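Local coordinates for WGR domain-containing protein (Bacteroides fragilis, PDB 2RA8), which is of unknown function but joins an N-terminal WGR domain, a module found in some PARP enzymes and probably nucleic-acid-binding, to a leucine-rich-repeat domain, at residues A[15-20]-A[26-31]; A[41-44]-A[48-51]; A[3-8]-A[55-60]. All blocks are in the same frame, centred on the assembly; numbering follows the deposited sequence.

Interaction 1 (A[15-20]-A[26-31]); sequences FWSIDV and IVNYGK
F15, S17 and D19 each pair with the opposite strand through both backbone N-H and C=O, meeting G30, N28 and I26 in turn. The outermost bonds are the straightest: F15 N to G30 O is 2.9 Å, and I26 N to D19 O is 2.7 Å with 173° at the hydrogen. Between these rungs lie the non-hydrogen-bonded pairs W16-Y29 and I18-V27. Their backbone groups point away from this pairing: W16 and I18 bond to F5 and R3 of strand 3-8, V27 and Y29 to Q39 and Q37 of strand 37-42. This is the central antiparallel hairpin of the WGR domain's sheet.

S17 OG, buried, gathers two waters. One, 2.7 Å from S17 OG, donates to N28 OD1; the other donates to I26 O, which thereby serves a water as well as D19 N. N28 ND2 bonds to the carbonyls of D35 and Q37, and D19 forms a salt bridge with R21. With CG between its backbone N and carbonyl carbon (chi1 72°), F15 lays one ring face over the backbone of Y29 and G30; G30 has no side chain to intervene. W16 NE1 approaches V27 CG1 at 3.5 Å. Y29 OH hydrogen-bonds E153 O of the second subunit.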
# COMPACT_ATOMS: atom_id res chain seq x y z
N PHE A 15 10.84 15.20 -9.98
CA PHE A 15 10.58 15.80 -11.28
C PHE A 15 10.35 14.71 -12.30
O PHE A 15 10.78 13.56 -12.13
CB PHE A 15 11.75 16.67 -11.77
CG PHE A 15 12.97 15.88 -12.17
CD1 PHE A 15 13.84 15.37 -11.21
CD2 PHE A 15 13.22 15.61 -13.51
CE1 PHE A 15 14.93 14.59 -11.58
CE2 PHE A 15 14.32 14.83 -13.89
CZ PHE A 15 15.17 14.33 -12.92
N TRP A 16 9.69 15.10 -13.39
CA TRP A 16 9.38 14.20 -14.48
C TRP A 16 9.40 15.07 -15.71
O TRP A 16 8.73 16.11 -15.75
CB TRP A 16 7.98 13.59 -14.28
CG TRP A 16 7.51 12.66 -15.36
CD1 TRP A 16 7.76 11.32 -15.47
CD2 TRP A 16 6.71 13.02 -16.50
NE1 TRP A 16 7.15 10.81 -16.59
CE2 TRP A 16 6.50 11.83 -17.24
CE3 TRP A 16 6.14 14.22 -16.95
CZ2 TRP A 16 5.75 11.81 -18.42
CZ3 TRP A 16 5.39 14.20 -18.12
CH2 TRP A 16 5.20 13.00 -18.85
N SER A 17 10.20 14.70 -16.71
CA SER A 17 10.26 15.48 -17.94
C SER A 17 10.01 14.58 -19.13
O SER A 17 10.31 13.38 -19.09
CB SER A 17 11.62 16.19 -18.09
OG SER A 17 12.67 15.29 -18.41
N ILE A 18 9.44 15.16 -20.18
CA ILE A 18 9.14 14.40 -21.38
C ILE A 18 9.50 15.18 -22.61
O ILE A 18 9.36 16.41 -22.67
CB ILE A 18 7.64 13.98 -21.42
CG1 ILE A 18 7.40 13.03 -22.60
CG2 ILE A 18 6.74 15.21 -21.50
CD1 ILE A 18 6.04 12.33 -22.56
N ASP A 19 10.00 14.46 -23.61
CA ASP A 19 10.41 15.08 -24.87
C ASP A 19 10.17 14.11 -25.98
O ASP A 19 10.41 12.91 -25.81
CB ASP A 19 11.91 15.42 -24.80
CG ASP A 19 12.36 16.34 -25.94
OD1 ASP A 19 11.53 17.10 -26.47
OD2 ASP A 19 13.56 16.30 -26.28
N VAL A 20 9.66 14.60 -27.11
CA VAL A 20 9.43 13.72 -28.25
C VAL A 20 10.38 14.07 -29.35
O VAL A 20 10.41 15.22 -29.81
CB VAL A 20 7.99 13.82 -28.81
CG1 VAL A 20 7.86 12.93 -30.05
CG2 VAL A 20 6.97 13.39 -27.76
N ILE A 26 10.97 10.41 -24.96
CA ILE A 26 12.02 10.34 -23.94
C ILE A 26 11.59 10.92 -22.61
O ILE A 26 11.31 12.11 -22.49
CB ILE A 26 13.28 11.07 -24.43
CG1 ILE A 26 13.68 10.54 -25.81
CG2 ILE A 26 14.42 10.87 -23.43
CD1 ILE A 26 14.76 11.35 -26.49
N VAL A 27 11.55 10.05 -21.60
CA VAL A 27 11.16 10.43 -20.24
C VAL A 27 12.36 10.40 -19.33
O VAL A 27 13.21 9.50 -19.42
CB VAL A 27 10.08 9.45 -19.69
CG1 VAL A 27 9.97 9.58 -18.18
CG2 VAL A 27 8.72 9.75 -20.32
N ASN A 28 12.44 11.39 -18.45
CA ASN A 28 13.52 11.52 -17.48
C ASN A 28 12.85 11.82 -16.16
O ASN A 28 12.10 12.79 -16.04
CB ASN A 28 14.44 12.68 -17.89
CG ASN A 28 15.61 12.87 -16.93
OD1 ASN A 28 16.14 13.97 -16.80
ND2 ASN A 28 16.02 11.79 -16.27
N TYR A 29 13.09 10.98 -15.15
CA TYR A 29 12.48 11.16 -13.84
C TYR A 29 13.37 10.81 -12.69
O TYR A 29 14.21 9.92 -12.79
CB TYR A 29 11.20 10.32 -13.72
CG TYR A 29 11.44 8.82 -13.71
CD1 TYR A 29 11.76 8.13 -14.88
CD2 TYR A 29 11.35 8.09 -12.53
CE1 TYR A 29 12.00 6.75 -14.87
CE2 TYR A 29 11.59 6.72 -12.50
CZ TYR A 29 11.91 6.06 -13.67
OH TYR A 29 12.14 4.70 -13.64
N GLY A 30 13.16 11.49 -11.57
CA GLY A 30 13.95 11.23 -10.38
C GLY A 30 13.70 12.24 -9.27
O GLY A 30 12.81 13.09 -9.38
N LYS A 31 14.48 12.13 -8.20
CA LYS A 31 14.37 13.03 -7.07
C LYS A 31 14.93 14.37 -7.46
O LYS A 31 15.92 14.44 -8.20
CB LYS A 31 15.15 12.47 -5.87
CG LYS A 31 15.03 13.26 -4.58
CD LYS A 31 15.87 12.65 -3.46
CE LYS A 31 15.37 11.26 -3.06
NZ LYS A 31 16.23 10.67 -2.00
O HOH W 1 12.61 14.14 -21.13
O HOH W 2 15.14 16.25 -17.88

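Interaction 2 (A[41-44]-A[48-51]); sequences KNFS and EAEK
F43 CA and A49 CA are 5.5 Å apart, the nearest CA pair across the two segments, where the chain leaves strand 37-42 and has just entered helix 46-62. Between them the chain changes direction, and the F43 side chain packs on the backbone and methyl of A49 in the early part of the helix. The F43 ring lies against the helix backbone with one face: A49 CA sits 4.2 Å from the ring centroid and 28° off its normal, a CH-pi contact. Its CG is the nearest ring atom to A49 CA, at 3.8 Å. With CG anti to the carbonyl carbon and beside the backbone N (chi1 -71°), the ring is placed with one face over A49 CA. A49 CB adds an apolar touch on F43 CB at 4.0 Å; a side chain as small as alanine's lets the ring come so near the helix.

The arrangement is a strand-to-helix connection of the WGR domain, in which the helix turns back over one face of the antiparallel sheet. V25 of strand 24-31 touches both F43 and A49, and V20 of strand 13-21 also meets A49.

Toward solvent, S44 OG lies 3.3 Å from E48 CG, an aliphatic carbon, so the two polar residues meet here by van der Waals contact. The E48 chain bends at chi2 (-59°), and its carboxylate leads away from S44. E48 N forms a hydrogen bond with S45 OG.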
# COMPACT_ATOMS: atom_id res chain seq x y z
N LYS A 41 11.00 5.22 -25.41
CA LYS A 41 10.01 4.33 -26.00
C LYS A 41 9.77 4.71 -27.43
O LYS A 41 9.39 5.84 -27.73
CB LYS A 41 8.71 4.41 -25.20
CG LYS A 41 7.69 3.35 -25.53
CD LYS A 41 6.72 3.10 -24.36
CE LYS A 41 5.93 4.34 -23.94
NZ LYS A 41 6.69 5.31 -23.07
N ASN A 42 10.01 3.76 -28.33
CA ASN A 42 9.84 4.00 -29.76
C ASN A 42 8.44 3.70 -30.20
O ASN A 42 7.79 2.79 -29.69
CB ASN A 42 10.82 3.15 -30.57
CG ASN A 42 10.84 3.53 -32.03
OD1 ASN A 42 10.97 4.70 -32.38
ND2 ASN A 42 10.71 2.54 -32.90
N PHE A 43 7.96 4.48 -31.17
CA PHE A 43 6.62 4.33 -31.70
C PHE A 43 6.64 4.18 -33.20
O PHE A 43 7.61 4.56 -33.87
CB PHE A 43 5.76 5.53 -31.30
CG PHE A 43 5.42 5.55 -29.84
CD1 PHE A 43 4.22 5.03 -29.39
CD2 PHE A 43 6.34 6.02 -28.91
CE1 PHE A 43 3.94 4.98 -28.03
CE2 PHE A 43 6.06 5.97 -27.56
CZ PHE A 43 4.85 5.44 -27.12
N SER A 44 5.55 3.63 -33.73
CA SER A 44 5.39 3.40 -35.16
C SER A 44 5.45 4.64 -36.01
O SER A 44 5.75 4.56 -37.20
CB SER A 44 4.06 2.68 -35.42
OG SER A 44 2.97 3.45 -34.94
N GLU A 48 1.88 8.72 -33.42
CA GLU A 48 1.63 7.87 -32.28
C GLU A 48 2.47 8.30 -31.10
O GLU A 48 2.03 8.21 -29.95
CB GLU A 48 1.95 6.41 -32.63
CG GLU A 48 1.03 5.81 -33.69
CD GLU A 48 -0.43 5.83 -33.26
OE1 GLU A 48 -0.70 5.62 -32.06
OE2 GLU A 48 -1.31 6.05 -34.12
N ALA A 49 3.68 8.77 -31.37
CA ALA A 49 4.58 9.22 -30.32
C ALA A 49 3.99 10.42 -29.61
O ALA A 49 3.91 10.47 -28.37
CB ALA A 49 5.94 9.55 -30.92
N GLU A 50 3.55 11.41 -30.39
CA GLU A 50 2.95 12.62 -29.82
C GLU A 50 1.69 12.31 -29.06
O GLU A 50 1.42 12.90 -28.01
CB GLU A 50 2.65 13.62 -30.93
CG GLU A 50 3.90 14.14 -31.62
CD GLU A 50 4.65 15.17 -30.79
OE1 GLU A 50 4.46 15.19 -29.55
OE2 GLU A 50 5.43 15.95 -31.37
N LYS A 51 0.90 11.37 -29.58
CA LYS A 51 -0.35 10.99 -28.93
C LYS A 51 -0.05 10.32 -27.62
O LYS A 51 -0.76 10.52 -26.63
CB LYS A 51 -1.14 10.05 -29.83

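Interaction 3 (A[3-8]-A[55-60]); sequences RVFVFQ and KLIAEK
I57 projects from helix 46-62 toward strand 3-8 and there meets two very different side chains, R3 and F5, each with a different branch. Strand and helix stay well apart, F5 CA being 8.1 Å from K60 CA, so side chains alone bridge the gap.

The apolar part belongs to F5. Its ring comes forward with CZ, the ring atom farthest from its own CB, which lies 3.9 Å from I57 CG2. The ring meets this methyl obliquely, and the two side chains cross at about a right angle. I57 CG2 stands anti to its own backbone N, while CG1 stands anti to the carbonyl carbon (chi1 -72°); the two branches therefore diverge, one for the phenylalanine and one for the arginine. A beta-branched isoleucine suits a place where a single residue must fill two directions, and buried F5 supplies the length needed to cross from strand to helix.

The contact with charge is a packing one. I57 CD1 rests over one face of the R3 guanidinium, 3.3 Å above its plane and offset toward the rim, with R3 NH2 the nearest atom at 3.4 Å. Bends at chi2 and chi3 (-140° and -100°) bring the group over the methyl. A guanidinium can accept such a neighbour because its faces are weakly hydrated whereas its N-H groups lie in the plane, and R3 NH1 uses one of them in a salt bridge to E67.

Strand 3-8 itself sits between strand 13-21, which pairs with it through R3, F5 and F7, and strand 66-67, where V6 pairs with V66, and V4 bonds to T68 just after it. Helix 46-62 lies across the R3-F5 side, where I57 and L56 also touch I18, while helix 70-75 packs on V4 and V6 from the other side.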
# COMPACT_ATOMS: atom_id res chain seq x y z
N ARG A 3 9.47 19.15 -21.82
CA ARG A 3 8.58 19.78 -20.87
C ARG A 3 8.87 19.15 -19.55
O ARG A 3 8.84 17.91 -19.41
CB ARG A 3 7.13 19.59 -21.29
CG ARG A 3 6.77 20.41 -22.53
CD ARG A 3 5.39 20.99 -22.37
NE ARG A 3 4.39 20.22 -23.09
CZ ARG A 3 3.10 20.14 -22.75
NH1 ARG A 3 2.65 20.78 -21.68
NH2 ARG A 3 2.27 19.44 -23.51
N VAL A 4 9.18 19.99 -18.57
CA VAL A 4 9.53 19.54 -17.23
C VAL A 4 8.43 19.75 -16.22
O VAL A 4 7.80 20.81 -16.17
CB VAL A 4 10.80 20.27 -16.75
CG1 VAL A 4 11.29 19.67 -15.44
CG2 VAL A 4 11.88 20.18 -17.82
N PHE A 5 8.19 18.74 -15.39
CA PHE A 5 7.15 18.81 -14.36
C PHE A 5 7.70 18.44 -13.00
O PHE A 5 8.64 17.66 -12.90
CB PHE A 5 5.97 17.89 -14.74
CG PHE A 5 5.38 18.19 -16.10
CD1 PHE A 5 6.04 17.82 -17.27
CD2 PHE A 5 4.15 18.83 -16.20
CE1 PHE A 5 5.49 18.09 -18.52
CE2 PHE A 5 3.59 19.11 -17.45
CZ PHE A 5 4.26 18.74 -18.60
N VAL A 6 7.09 18.99 -11.95
CA VAL A 6 7.54 18.76 -10.58
C VAL A 6 6.41 18.44 -9.61
O VAL A 6 5.34 19.06 -9.66
CB VAL A 6 8.30 20.00 -10.05
CG1 VAL A 6 8.67 19.82 -8.59
CG2 VAL A 6 9.55 20.23 -10.89
N PHE A 7 6.64 17.48 -8.72
CA PHE A 7 5.66 17.10 -7.71
C PHE A 7 6.30 17.16 -6.34
O PHE A 7 7.33 16.52 -6.11
CB PHE A 7 5.13 15.68 -7.94
CG PHE A 7 4.02 15.29 -6.99
CD1 PHE A 7 2.72 15.73 -7.20
CD2 PHE A 7 4.29 14.52 -5.86
CE1 PHE A 7 1.70 15.41 -6.31
CE2 PHE A 7 3.27 14.20 -4.96
CZ PHE A 7 1.98 14.64 -5.19
N GLN A 8 5.68 17.90 -5.42
CA GLN A 8 6.21 18.04 -4.05
C GLN A 8 5.18 18.01 -2.94
O GLN A 8 4.24 18.80 -2.92
CB GLN A 8 6.96 19.37 -3.91
CG GLN A 8 8.32 19.46 -4.56
CD GLN A 8 8.90 20.86 -4.44
OE1 GLN A 8 8.33 21.81 -4.96
NE2 GLN A 8 10.02 20.99 -3.73
N LYS A 55 -0.89 11.68 -23.53
CA LYS A 55 -1.54 10.94 -22.46
C LYS A 55 -0.72 10.89 -21.19
O LYS A 55 -1.26 10.94 -20.09
CB LYS A 55 -1.88 9.51 -22.93
CG LYS A 55 -2.83 9.48 -24.12
CD LYS A 55 -3.43 8.10 -24.35
CE LYS A 55 -4.41 7.73 -23.24
NZ LYS A 55 -5.07 6.41 -23.51
N LEU A 56 0.60 10.78 -21.34
CA LEU A 56 1.49 10.73 -20.18
C LEU A 56 1.42 12.06 -19.44
O LEU A 56 1.30 12.10 -18.21
CB LEU A 56 2.92 10.47 -20.62
CG LEU A 56 3.20 9.08 -21.21
CD1 LEU A 56 4.65 8.97 -21.64
CD2 LEU A 56 2.88 8.01 -20.17
N ILE A 57 1.51 13.14 -20.19
CA ILE A 57 1.45 14.48 -19.61
C ILE A 57 0.14 14.68 -18.88
O ILE A 57 0.13 15.02 -17.69
CB ILE A 57 1.64 15.55 -20.72
CG1 ILE A 57 3.09 15.53 -21.18
CG2 ILE A 57 1.23 16.94 -20.22
CD1 ILE A 57 3.39 16.45 -22.36
N ALA A 58 -0.98 14.45 -19.56
CA ALA A 58 -2.30 14.61 -18.93
C ALA A 58 -2.37 13.85 -17.64
O ALA A 58 -2.91 14.34 -16.64
CB ALA A 58 -3.40 14.12 -19.88
N GLU A 59 -1.83 12.64 -17.65
CA GLU A 59 -1.82 11.78 -16.47
C GLU A 59 -1.02 12.38 -15.33
O GLU A 59 -1.44 12.32 -14.17
CB GLU A 59 -1.24 10.42 -16.84
CG GLU A 59 -1.27 9.39 -15.73
CD GLU A 59 -0.52 8.13 -16.11
OE1 GLU A 59 -0.66 7.69 -17.27
OE2 GLU A 59 0.19 7.57 -15.25
N LYS A 60 0.14 12.94 -15.65
CA LYS A 60 1.01 13.54 -14.63
C LYS A 60 0.37 14.75 -13.99
O LYS A 60 0.38 14.90 -12.77
CB LYS A 60 2.37 13.92 -15.24
CG LYS A 60 3.28 12.73 -15.59
CD LYS A 60 3.74 11.99 -14.33
CE LYS A 60 4.32 10.61 -14.65
NZ LYS A 60 4.50 9.81 -13.41

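All three contacts lie within the WGR domain, where helix 46-62 packs on one face of the sheet. Interaction 1 supplies the central hairpin, and strand 3-8 of interaction 3 extends it: W16 O lies 2.7 Å from F5 N and I18 O 2.9 Å from R3 N, both probable hydrogen bonds. Their centres are about 8 Å apart. Interactions 2 and 3 share the helix, about 17 Å between centres, and hold different parts of it. Interaction 2 reaches the hairpin through V20, whose CG1 is 4.0 Å from A49 CB. K60 adds a cation-pi contact with W16, tying interaction 3 to interaction 1.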